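Local atomic coordinates of Agap007691-pb (Anopheles gambiae, PDB entry 5C98), a protein that is a serpin of unestablished function that may inhibit serine proteases. Residues A[24-29]-A[41-46]; A[47-52]-A[80-84]; A[173-178]-A[323-328]. The contacts are given in a common frame with arbitrary orientation. Residue numbers count along the deposited sequence, not the author numbering.

Contact 1: residues A[24-29]-A[41-46]; sequences FTLEYF and VSPYHV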
loop_
_atom_site.group_PDB
_atom_site.type_symbol
_atom_site.label_atom_id
_atom_site.label_comp_id
_atom_site.label_asym_id
_atom_site.label_seq_id
_atom_site.Cartn_x
_atom_site.Cartn_y
_atom_site.Cartn_z
ATOM N N PHE A 24 1.794 6.188 -11.296
ATOM C CA PHE A 24 2.760 5.199 -10.813
ATOM C C PHE A 24 2.070 4.101 -10.002
ATOM O O PHE A 24 2.385 2.917 -10.140
ATOM C CB PHE A 24 3.834 5.920 -10.000
ATOM C CG PHE A 24 4.697 5.022 -9.185
ATOM C CD1 PHE A 24 5.654 4.214 -9.767
ATOM C CD2 PHE A 24 4.557 4.992 -7.806
ATOM C CE1 PHE A 24 6.433 3.364 -8.964
ATOM C CE2 PHE A 24 5.338 4.156 -7.032
ATOM C CZ PHE A 24 6.258 3.338 -7.619
ATOM N N THR A 25 1.096 4.475 -9.191
ATOM C CA THR A 25 0.380 3.517 -8.352
ATOM C C THR A 25 -0.299 2.438 -9.183
ATOM O O THR A 25 -0.206 1.247 -8.872
ATOM C CB THR A 25 -0.625 4.252 -7.452
ATOM O OG1 THR A 25 0.090 4.960 -6.450
ATOM C CG2 THR A 25 -1.584 3.306 -6.771
ATOM N N LEU A 26 -1.002 2.846 -10.236
ATOM C CA LEU A 26 -1.691 1.865 -11.065
ATOM C C LEU A 26 -0.708 1.007 -11.845
ATOM O O LEU A 26 -0.938 -0.195 -12.001
ATOM C CB LEU A 26 -2.697 2.569 -11.977
ATOM C CG LEU A 26 -3.825 3.286 -11.232
ATOM C CD1 LEU A 26 -4.692 3.998 -12.281
ATOM C CD2 LEU A 26 -4.640 2.369 -10.309
ATOM N N GLU A 27 0.402 1.589 -12.330
ATOM C CA GLU A 27 1.421 0.783 -12.998
ATOM C C GLU A 27 2.035 -0.227 -12.044
ATOM O O GLU A 27 2.236 -1.394 -12.393
ATOM C CB GLU A 27 2.522 1.691 -13.541
ATOM C CG GLU A 27 2.102 2.487 -14.776
ATOM C CD GLU A 27 3.084 3.573 -15.144
ATOM O OE1 GLU A 27 3.859 4.022 -14.264
ATOM O OE2 GLU A 27 3.064 3.994 -16.323
ATOM N N TYR A 28 2.349 0.207 -10.828
ATOM C CA TYR A 28 2.921 -0.693 -9.839
ATOM C C TYR A 28 1.955 -1.825 -9.514
ATOM O O TYR A 28 2.350 -2.992 -9.421
ATOM C CB TYR A 28 3.215 0.128 -8.592
ATOM C CG TYR A 28 3.956 -0.575 -7.475
ATOM C CD1 TYR A 28 3.317 -1.448 -6.615
ATOM C CD2 TYR A 28 5.291 -0.293 -7.232
ATOM C CE1 TYR A 28 3.988 -2.034 -5.561
ATOM C CE2 TYR A 28 5.964 -0.887 -6.189
ATOM C CZ TYR A 28 5.325 -1.743 -5.370
ATOM O OH TYR A 28 5.986 -2.325 -4.291
ATOM N N PHE A 29 0.687 -1.492 -9.300
ATOM C CA PHE A 29 -0.280 -2.537 -8.975
ATOM C C PHE A 29 -0.408 -3.550 -10.105
ATOM O O PHE A 29 -0.485 -4.751 -9.846
ATOM C CB PHE A 29 -1.641 -1.941 -8.610
ATOM C CG PHE A 29 -2.625 -2.970 -8.143
ATOM C CD1 PHE A 29 -2.326 -3.787 -7.071
ATOM C CD2 PHE A 29 -3.817 -3.167 -8.792
ATOM C CE1 PHE A 29 -3.204 -4.758 -6.648
ATOM C CE2 PHE A 29 -4.691 -4.138 -8.330
ATOM C CZ PHE A 29 -4.361 -4.913 -7.275
ATOM N N VAL A 41 -1.212 -2.982 -1.492
ATOM C CA VAL A 41 0.075 -2.303 -1.583
ATOM C C VAL A 41 -0.137 -0.796 -1.470
ATOM O O VAL A 41 -1.219 -0.271 -1.739
ATOM C CB VAL A 41 0.852 -2.640 -2.878
ATOM C CG1 VAL A 41 1.335 -4.090 -2.845
ATOM C CG2 VAL A 41 -0.003 -2.387 -4.129
ATOM N N SER A 42 0.924 -0.074 -1.103
ATOM C CA SER A 42 0.915 1.385 -1.103
ATOM C C SER A 42 2.122 1.861 -1.884
ATOM O O SER A 42 3.192 2.104 -1.315
ATOM C CB SER A 42 0.956 1.912 0.325
ATOM O OG SER A 42 1.055 3.310 0.315
ATOM N N PRO A 43 1.986 1.988 -3.193
ATOM C CA PRO A 43 3.087 2.556 -3.984
ATOM C C PRO A 43 3.477 3.942 -3.511
ATOM O O PRO A 43 4.645 4.326 -3.615
ATOM C CB PRO A 43 2.519 2.536 -5.408
ATOM C CG PRO A 43 1.527 1.353 -5.369
ATOM C CD PRO A 43 0.892 1.492 -4.046
ATOM N N TYR A 44 2.518 4.722 -3.035
ATOM C CA TYR A 44 2.833 6.052 -2.533
ATOM C C TYR A 44 3.825 5.959 -1.397
ATOM O O TYR A 44 4.784 6.742 -1.348
ATOM C CB TYR A 44 1.551 6.745 -2.071
ATOM C CG TYR A 44 1.669 8.225 -1.697
ATOM C CD1 TYR A 44 2.393 9.103 -2.490
ATOM C CD2 TYR A 44 0.980 8.731 -0.615
ATOM C CE1 TYR A 44 2.449 10.451 -2.191
ATOM C CE2 TYR A 44 1.043 10.091 -0.304
ATOM C CZ TYR A 44 1.771 10.915 -1.098
ATOM O OH TYR A 44 1.835 12.264 -0.828
ATOM N N HIS A 45 3.614 5.032 -0.444
ATOM C CA HIS A 45 4.584 4.930 0.634
ATOM C C HIS A 45 5.892 4.282 0.178
ATOM O O HIS A 45 6.950 4.581 0.743
ATOM C CB HIS A 45 4.006 4.262 1.849
ATOM C CG HIS A 45 4.802 4.533 3.072
ATOM N ND1 HIS A 45 5.431 3.544 3.789
ATOM C CD2 HIS A 45 5.066 5.693 3.702
ATOM C CE1 HIS A 45 6.067 4.094 4.812
ATOM N NE2 HIS A 45 5.869 5.401 4.774
ATOM N N VAL A 46 5.852 3.409 -0.834
ATOM C CA VAL A 46 7.094 2.932 -1.449
ATOM C C VAL A 46 7.929 4.132 -1.887
ATOM O O VAL A 46 9.120 4.231 -1.583
ATOM C CB VAL A 46 6.785 1.964 -2.608
ATOM C CG1 VAL A 46 7.996 1.729 -3.513
ATOM C CG2 VAL A 46 6.228 0.641 -2.110
HETATM O O HOH W 1 -0.323 4.506 -3.765
#

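Contact 2: residues A[47-52]-A[80-84]; sequences RLALSM and EQQQR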
loop_
_atom_site.group_PDB
_atom_site.type_symbol
_atom_site.label_atom_id
_atom_site.label_comp_id
_atom_site.label_asym_id
_atom_site.label_seq_id
_atom_site.Cartn_x
_atom_site.Cartn_y
_atom_site.Cartn_z
ATOM N N ARG A 47 7.303 5.059 -2.611
ATOM C CA ARG A 47 7.963 6.289 -3.058
ATOM C C ARG A 47 8.465 7.107 -1.874
ATOM O O ARG A 47 9.623 7.561 -1.861
ATOM C CB ARG A 47 7.008 7.095 -3.961
ATOM C CG ARG A 47 7.475 8.519 -4.257
ATOM C CD ARG A 47 6.858 9.509 -3.295
ATOM N NE ARG A 47 7.227 10.886 -3.638
ATOM C CZ ARG A 47 6.616 11.600 -4.579
ATOM N NH1 ARG A 47 5.604 11.092 -5.269
ATOM N NH2 ARG A 47 7.004 12.855 -4.807
ATOM N N LEU A 48 7.616 7.312 -0.871
ATOM C CA LEU A 48 8.018 8.189 0.223
ATOM C C LEU A 48 9.176 7.597 1.002
ATOM O O LEU A 48 10.117 8.319 1.393
ATOM C CB LEU A 48 6.840 8.475 1.152
ATOM C CG LEU A 48 5.797 9.382 0.513
ATOM C CD1 LEU A 48 4.564 9.398 1.379
ATOM C CD2 LEU A 48 6.287 10.826 0.296
ATOM N N ALA A 49 9.111 6.300 1.274
ATOM C CA ALA A 49 10.165 5.678 2.062
ATOM C C ALA A 49 11.472 5.632 1.273
ATOM O O ALA A 49 12.534 6.003 1.780
ATOM C CB ALA A 49 9.752 4.284 2.520
ATOM N N LEU A 50 11.417 5.183 0.028
ATOM C CA LEU A 50 12.637 5.076 -0.744
ATOM C C LEU A 50 13.256 6.446 -0.999
ATOM O O LEU A 50 14.483 6.563 -1.099
ATOM C CB LEU A 50 12.320 4.303 -2.028
ATOM C CG LEU A 50 13.462 3.748 -2.852
ATOM C CD1 LEU A 50 14.459 2.977 -1.994
ATOM C CD2 LEU A 50 12.899 2.871 -3.958
ATOM N N SER A 51 12.436 7.478 -1.099
ATOM C CA SER A 51 12.912 8.831 -1.357
ATOM C C SER A 51 13.870 9.322 -0.284
ATOM O O SER A 51 14.655 10.247 -0.534
ATOM C CB SER A 51 11.723 9.800 -1.403
ATOM O OG SER A 51 11.069 9.767 -2.647
ATOM N N MET A 52 13.788 8.770 0.933
ATOM C CA MET A 52 14.717 9.173 1.994
ATOM C C MET A 52 16.155 8.925 1.576
ATOM O O MET A 52 17.061 9.610 2.048
ATOM C CB MET A 52 14.416 8.415 3.293
ATOM C CG MET A 52 13.019 8.614 3.828
ATOM S SD MET A 52 12.818 8.004 5.512
ATOM C CE MET A 52 13.004 6.239 5.236
ATOM N N GLU A 80 12.542 18.416 1.565
ATOM C CA GLU A 80 11.402 19.133 2.136
ATOM C C GLU A 80 10.083 18.562 1.631
ATOM O O GLU A 80 9.104 18.468 2.389
ATOM C CB GLU A 80 11.499 20.618 1.801
ATOM C CG GLU A 80 12.651 21.319 2.521
ATOM C CD GLU A 80 12.569 22.841 2.471
ATOM O OE1 GLU A 80 11.834 23.383 1.620
ATOM O OE2 GLU A 80 13.240 23.492 3.297
ATOM N N GLN A 81 10.034 18.184 0.354
ATOM C CA GLN A 81 8.819 17.591 -0.201
ATOM C C GLN A 81 8.510 16.259 0.483
ATOM O O GLN A 81 7.364 15.987 0.859
ATOM C CB GLN A 81 8.981 17.413 -1.711
ATOM C CG GLN A 81 7.830 16.682 -2.418
ATOM C CD GLN A 81 8.180 16.266 -3.852
ATOM O OE1 GLN A 81 8.712 15.192 -4.089
ATOM N NE2 GLN A 81 7.901 17.143 -4.800
ATOM N N GLN A 82 9.517 15.408 0.644
ATOM C CA GLN A 82 9.281 14.127 1.292
ATOM C C GLN A 82 8.712 14.353 2.686
ATOM O O GLN A 82 7.748 13.694 3.083
ATOM C CB GLN A 82 10.582 13.329 1.360
ATOM C CG GLN A 82 10.416 11.863 1.734
ATOM C CD GLN A 82 10.213 11.616 3.213
ATOM O OE1 GLN A 82 10.413 12.494 4.050
ATOM N NE2 GLN A 82 9.854 10.404 3.541
ATOM N N GLN A 83 9.277 15.309 3.417
ATOM C CA GLN A 83 8.853 15.547 4.795
ATOM C C GLN A 83 7.393 15.966 4.837
ATOM O O GLN A 83 6.624 15.507 5.680
ATOM C CB GLN A 83 9.724 16.633 5.431
ATOM C CG GLN A 83 11.126 16.194 5.767
ATOM C CD GLN A 83 11.963 17.327 6.309
ATOM O OE1 GLN A 83 12.269 18.288 5.603
ATOM N NE2 GLN A 83 12.285 17.250 7.586
ATOM N N ARG A 84 7.019 16.897 3.968
ATOM C CA ARG A 84 5.653 17.400 3.939
ATOM C C ARG A 84 4.679 16.291 3.563
ATOM O O ARG A 84 3.621 16.132 4.188
ATOM C CB ARG A 84 5.597 18.561 2.936
ATOM C CG ARG A 84 4.266 19.264 2.831
ATOM C CD ARG A 84 4.379 20.499 1.920
ATOM N NE ARG A 84 4.810 20.158 0.566
ATOM C CZ ARG A 84 4.008 19.676 -0.379
ATOM N NH1 ARG A 84 2.726 19.467 -0.120
ATOM N NH2 ARG A 84 4.486 19.402 -1.587
#

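Contact 3: residues A[173-178]-A[323-328]; sequences SGVSVL and QHCYLA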
loop_
_atom_site.group_PDB
_atom_site.type_symbol
_atom_site.label_atom_id
_atom_site.label_comp_id
_atom_site.label_asym_id
_atom_site.label_seq_id
_atom_site.Cartn_x
_atom_site.Cartn_y
_atom_site.Cartn_z
ATOM N N SER A 173 8.267 -0.838 4.953
ATOM C CA SER A 173 7.129 0.072 4.909
ATOM C C SER A 173 5.912 -0.669 5.418
ATOM O O SER A 173 5.599 -1.754 4.921
ATOM C CB SER A 173 6.867 0.480 3.461
ATOM O OG SER A 173 5.534 0.972 3.329
ATOM N N GLY A 174 5.218 -0.092 6.382
ATOM C CA GLY A 174 3.919 -0.584 6.800
ATOM C C GLY A 174 2.853 0.456 6.536
ATOM O O GLY A 174 3.003 1.586 7.012
ATOM N N VAL A 175 1.761 0.110 5.843
ATOM C CA VAL A 175 0.640 1.027 5.624
ATOM C C VAL A 175 -0.647 0.320 6.040
ATOM O O VAL A 175 -1.058 -0.655 5.399
ATOM C CB VAL A 175 0.538 1.531 4.191
ATOM C CG1 VAL A 175 -0.674 2.444 4.025
ATOM C CG2 VAL A 175 1.844 2.267 3.840
ATOM N N SER A 176 -1.277 0.822 7.086
ATOM C CA SER A 176 -2.472 0.231 7.663
ATOM C C SER A 176 -3.585 1.248 7.657
ATOM O O SER A 176 -3.448 2.329 8.228
ATOM C CB SER A 176 -2.227 -0.248 9.091
ATOM O OG SER A 176 -1.215 -1.228 9.063
ATOM N N VAL A 177 -4.692 0.894 7.026
ATOM C CA VAL A 177 -5.898 1.706 7.069
ATOM C C VAL A 177 -6.719 1.198 8.246
ATOM O O VAL A 177 -7.139 0.037 8.248
ATOM C CB VAL A 177 -6.682 1.584 5.755
ATOM C CG1 VAL A 177 -8.019 2.346 5.861
ATOM C CG2 VAL A 177 -5.821 2.055 4.605
ATOM N N LEU A 178 -6.935 2.053 9.233
ATOM C CA LEU A 178 -7.541 1.670 10.499
ATOM C C LEU A 178 -8.896 2.320 10.758
ATOM O O LEU A 178 -9.626 1.855 11.639
ATOM C CB LEU A 178 -6.580 1.992 11.653
ATOM C CG LEU A 178 -5.185 1.385 11.486
ATOM C CD1 LEU A 178 -4.217 1.958 12.515
ATOM C CD2 LEU A 178 -5.249 -0.130 11.570
ATOM N N GLN A 323 7.279 -4.441 2.080
ATOM C CA GLN A 323 6.098 -3.708 2.514
ATOM C C GLN A 323 5.055 -4.671 3.058
ATOM O O GLN A 323 4.917 -5.798 2.585
ATOM C CB GLN A 323 5.479 -2.899 1.381
ATOM C CG GLN A 323 4.300 -2.054 1.775
ATOM C CD GLN A 323 3.883 -1.085 0.686
ATOM O OE1 GLN A 323 3.314 -1.468 -0.338
ATOM N NE2 GLN A 323 4.170 0.189 0.900
ATOM N N HIS A 324 4.301 -4.225 4.064
ATOM C CA HIS A 324 3.189 -4.991 4.611
ATOM C C HIS A 324 2.036 -4.038 4.832
ATOM O O HIS A 324 2.202 -2.986 5.461
ATOM C CB HIS A 324 3.600 -5.662 5.929
ATOM C CG HIS A 324 2.919 -6.964 6.201
ATOM N ND1 HIS A 324 3.591 -8.054 6.718
ATOM C CD2 HIS A 324 1.629 -7.349 6.075
ATOM C CE1 HIS A 324 2.745 -9.051 6.889
ATOM N NE2 HIS A 324 1.544 -8.654 6.504
ATOM N N CYS A 325 0.890 -4.363 4.247
ATOM C CA CYS A 325 -0.263 -3.489 4.279
ATOM C C CYS A 325 -1.441 -4.193 4.916
ATOM O O CYS A 325 -1.568 -5.418 4.844
ATOM C CB CYS A 325 -0.665 -3.070 2.882
ATOM S SG CYS A 325 0.511 -1.898 2.112
ATOM N N TYR A 326 -2.323 -3.400 5.504
ATOM C CA TYR A 326 -3.510 -3.892 6.177
ATOM C C TYR A 326 -4.703 -3.002 5.862
ATOM O O TYR A 326 -4.576 -1.774 5.819
ATOM C CB TYR A 326 -3.288 -3.868 7.686
ATOM C CG TYR A 326 -4.521 -4.208 8.529
ATOM C CD1 TYR A 326 -4.904 -5.519 8.733
ATOM C CD2 TYR A 326 -5.293 -3.202 9.090
ATOM C CE1 TYR A 326 -6.058 -5.840 9.503
ATOM C CE2 TYR A 326 -6.438 -3.502 9.852
ATOM C CZ TYR A 326 -6.793 -4.813 10.070
ATOM O OH TYR A 326 -7.919 -5.126 10.842
ATOM N N LEU A 327 -5.853 -3.642 5.668
ATOM C CA LEU A 327 -7.154 -3.003 5.522
ATOM C C LEU A 327 -8.205 -3.986 6.009
ATOM O O LEU A 327 -8.110 -5.175 5.720
ATOM C CB LEU A 327 -7.440 -2.696 4.043
ATOM C CG LEU A 327 -8.860 -2.237 3.713
ATOM C CD1 LEU A 327 -9.167 -0.845 4.301
ATOM C CD2 LEU A 327 -9.059 -2.212 2.230
ATOM N N ALA A 328 -9.222 -3.499 6.726
ATOM C CA ALA A 328 -10.372 -4.328 7.081
ATOM C C ALA A 328 -11.646 -3.490 6.981
ATOM O O ALA A 328 -11.594 -2.256 7.029
ATOM C CB ALA A 328 -10.193 -4.921 8.466
HETATM O O HOH W 2 -9.229 -1.311 8.995
#

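Contact 1: residues A[24-29]-A[41-46]
This is a buried, mainly apolar contact between helix 15-32 and the start of helix 43-51, helices A and B of the serpin fold, under the central sheet A. Pro43, in the first turn of the second helix, is the most covered residue: Tyr28 lies across the proline with CD1 3.5 Å from Pro43 CG, one face of its ring covering Pro43 CB. Phe24 turns its ring edge to the same residue, CE2 standing 3.5 Å from Pro43 O and 3.6 Å from Pro43 CB. Farther out, Tyr28 OH is 3.7 Å from Val46 CG2, and Phe29 CD1 meets CG2 of Val41, the last residue of strand 39-41, at 4.0 Å. Thr25 brings polar chemistry. Its OG1, bonded also to Asn21 O in its own helix, accepts from a water (2.8 Å) that in turn accepts from Tyr44 N (2.9 Å), so the water serves a first-turn amide. Ser42 is the N-cap, its OG accepting from His45 N at 3.2 Å and bonding also to Leu367 O, while Ser42 N meets Gln323 OE1. This Ser-Pro start of helix B belongs to the shutter region of serpins. With no direct hydrogen bond between the two segments, the helices are held by close aromatic-proline packing, and the polar start of helix B is satisfied by its own cap, one water and neighbouring strands.

Contact 2: residues A[47-52]-A[80-84]
Two glutamine side chains of helix 80-84 hydrogen-bond to segment 47-52, each in a different way. Gln82, with its chi2 at -79°, folds inward so that NE2 donates to Leu48 O at 3.0 Å. That carbonyl is available because Met52 N, its usual helical partner, bonds instead to Ala49 O at 3.2 Å. The aliphatic part of Gln82 lies on the same surface, CG 4.0 Å from Ser51 CB, while its NE2 is 3.6 Å from Met52 CG. One residue earlier on each helix, Arg47 NH2 donates to Gln81 OE1 at 3.0 Å. These segments belong to helices B and D of the serpin fold, crossing at -138° with axes 9.9 Å apart, a spacing that the long side chains bridge. Arg47 O takes two donors, Ser51 N at 2.9 Å and, in the conformer given, Ser51 OG at 2.8 Å. Gln83 and Arg84 point their polar ends at other partners, Gln83 NE2 at Thr120 O and Arg84 in a salt bridge to Asp14.

Contact 3: residues A[173-178]-A[323-328]
Strands 173-177 and 323-328 run side by side in the same direction (4° apart), in register from Ser173 opposite Gln323 to Ser176 opposite Tyr326. Four backbone bonds join them: His324 N to Ser173 O (2.9 Å), Val175 N to His324 O (3.2 Å), Tyr326 N to Val175 O (3.0 Å) and Val177 N to Tyr326 O (2.9 Å). At the end, a water between Val177 O (2.6 Å) and Ala328 N (3.2 Å) replaces a direct link.

On the face carrying the valines, Gln323 is extended (chi1 and chi2 both t) and its NE2 donates to Ser173 OG at 2.9 Å, a hydroxyl that also meets His45 ND1; Gln323 OE1 receives Ser42 N. Cys325, an m rotamer, brings SG to 4.0 Å from Val175 CB, and Leu327 (chi1 t, chi2 p) swings CD1 to 3.7 Å from Val177 CG1, over Ile358 and Gln368.

On the opposite face, Tyr326 (chi1 t) points its ring along its own strand, toward the C-terminal end. There Leu178, whose CA-to-CB bond points away, brings CD2 back to 3.9 Å from Tyr326 CD2. Ser176, in m, places OG 3.6 Å from Tyr326 CB and bonds to Thr149 O, while His324, with chi1 between wells at -149°, hydrogen-bonds through ND1 to Phe154 O, its ring also meeting the Phe154 ring.

In serpins these are strands 3 and 5 of sheet A, between which a cleaved reactive loop inserts. Their direct pairing here implies the uninserted state, and the Ser173-Gln323 pair, bonded to His45 and Ser42, ties this end of the strands to the shutter.

In the fold
From the N terminus, contact 1 comes first, closing a loop of 11 residues that runs from helix 15-32 through strand 39-41 into helix 43-51. Contact 2 opens on that same helix at the very next residue and closes a loop of 27 residues that holds helix 59-69 and the start of helix 75-89. Contact 3 opens only at residue 173 and spans 144 residues, so the three run in series, neither nested nor crossing. Contacts 1 and 3 nevertheless touch: His45 ND1 to Ser173 OG (2.6 Å) and Ser42 N to Gln323 OE1 (2.9 Å) are probable hydrogen bonds. Helix 43-51 thus joins the neighbouring helices to the middle of sheet A.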